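Local coordinates for protein 2',5'-phosphodiesterase 12 (Homo sapiens, PDB 4Z0V) that belongs to the endonuclease/exonuclease/phosphatase family, carrying a DNase I-like domain behind a smaller N-terminal beta domain, with magnesium bound in the model, at residues 291-296 / 353-358. Residues are numbered along the deposited sequence; the frame is centred on the assembly and turned at random.
Sequences HPKGGY and ASNGEE
S354 meets K293 and Y296 where a loop docks on the start of helix 295-316. Its CB comes first, 3.2 Å from K293 O and 3.7 Å from G295 N. At the tip, OG lies between the backbone N and carbonyl carbon of its own residue (chi1 62°). There it donates to K293 O at 2.7 Å, from above the carbonyl plane. It also accepts from Y296 N at 3.0 Å, with an N-H...O angle of 160°. The hydroxyl thus bridges the last turn before the helix and an amide of its first turn. G294, at the N-cap, has no side chain to cap the amide of Y296; the hydroxyl of S354 does so from a distant part of the chain. G295, without a side chain, lets S354 CB come close to the backbone here.

The Y296 ring turns its edge to the loop. Its CD2 is 3.2 Å from S354 OG, and CE2 is 4.0 Å from N355 CB. N355 and K293 side chains cross at about a right angle, with OD1 of N355 3.4 Å from K293 CB. E359 OE1 takes hydrogen bonds from both Y296 OH and N355 ND2, tying the two residues together further out.

Two type I turns meet here, H291 to G294 and A353 to G356. The second belongs to the loop between strands 344-345 and 365-366. Y296 is buried and also packs on A255, K258 and V259. The contact therefore joins this loop to the N-terminal end of helix 295-316, with helix 253-261 against the tyrosine.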
# COMPACT_ATOMS: atom_id res chain seq x y z
N HIS A 291 14.96 12.49 3.46
CA HIS A 291 15.73 13.71 3.18
C HIS A 291 16.53 13.64 1.87
O HIS A 291 17.22 12.66 1.63
CB HIS A 291 16.68 14.09 4.33
CG HIS A 291 17.03 15.55 4.34
ND1 HIS A 291 18.05 16.04 3.56
CD2 HIS A 291 16.47 16.57 5.02
CE1 HIS A 291 18.08 17.35 3.77
NE2 HIS A 291 17.15 17.72 4.65
N PRO A 292 16.49 14.72 1.04
CA PRO A 292 17.25 14.71 -0.22
C PRO A 292 18.75 14.46 -0.04
O PRO A 292 19.36 13.83 -0.92
CB PRO A 292 17.01 16.11 -0.81
CG PRO A 292 15.78 16.58 -0.19
CD PRO A 292 15.71 15.97 1.18
N LYS A 293 19.33 14.89 1.09
CA LYS A 293 20.76 14.70 1.35
C LYS A 293 21.06 13.37 2.10
O LYS A 293 22.22 13.11 2.46
CB LYS A 293 21.33 15.89 2.16
CG LYS A 293 21.07 17.28 1.56
CD LYS A 293 21.94 17.58 0.35
CE LYS A 293 21.53 18.86 -0.34
NZ LYS A 293 21.61 18.74 -1.82
N GLY A 294 20.04 12.53 2.27
CA GLY A 294 20.17 11.27 3.00
C GLY A 294 20.58 10.05 2.22
O GLY A 294 20.25 8.94 2.63
N GLY A 295 21.30 10.24 1.10
CA GLY A 295 21.75 9.12 0.26
C GLY A 295 22.52 8.05 1.02
O GLY A 295 22.26 6.85 0.84
N TYR A 296 23.46 8.47 1.92
CA TYR A 296 24.25 7.47 2.66
C TYR A 296 23.36 6.71 3.65
O TYR A 296 23.62 5.55 3.94
CB TYR A 296 25.48 8.08 3.38
CG TYR A 296 25.17 8.84 4.65
CD1 TYR A 296 25.10 8.19 5.88
CD2 TYR A 296 25.02 10.23 4.64
CE1 TYR A 296 24.84 8.89 7.06
CE2 TYR A 296 24.74 10.93 5.81
CZ TYR A 296 24.66 10.26 7.02
OH TYR A 296 24.42 10.96 8.18
N ALA A 353 29.08 10.65 0.93
CA ALA A 353 29.25 11.98 1.51
C ALA A 353 28.07 12.87 1.09
O ALA A 353 28.24 14.07 0.89
CB ALA A 353 30.60 12.58 1.09
N SER A 354 26.85 12.26 0.99
CA SER A 354 25.62 12.93 0.55
C SER A 354 25.21 14.12 1.43
O SER A 354 24.53 15.02 0.93
CB SER A 354 24.46 11.95 0.45
OG SER A 354 24.18 11.38 1.72
N ASN A 355 25.58 14.13 2.71
CA ASN A 355 25.24 15.23 3.62
C ASN A 355 26.48 16.00 4.15
O ASN A 355 26.43 16.60 5.22
CB ASN A 355 24.39 14.75 4.79
CG ASN A 355 23.59 15.87 5.44
OD1 ASN A 355 23.25 16.87 4.80
ND2 ASN A 355 23.31 15.75 6.72
N GLY A 356 27.57 15.98 3.40
CA GLY A 356 28.79 16.69 3.80
C GLY A 356 29.85 15.80 4.43
O GLY A 356 29.63 14.60 4.64
N GLU A 357 31.01 16.40 4.74
CA GLU A 357 32.17 15.71 5.30
C GLU A 357 31.97 15.19 6.71
O GLU A 357 32.51 14.14 7.02
CB GLU A 357 33.41 16.63 5.32
CG GLU A 357 34.00 16.90 3.95
CD GLU A 357 34.47 15.67 3.20
OE1 GLU A 357 35.54 15.12 3.55
OE2 GLU A 357 33.75 15.24 2.28
N GLU A 358 31.26 15.92 7.57
CA GLU A 358 31.10 15.50 8.96
C GLU A 358 30.47 14.10 9.05
O GLU A 358 30.94 13.28 9.85
CB GLU A 358 30.26 16.52 9.75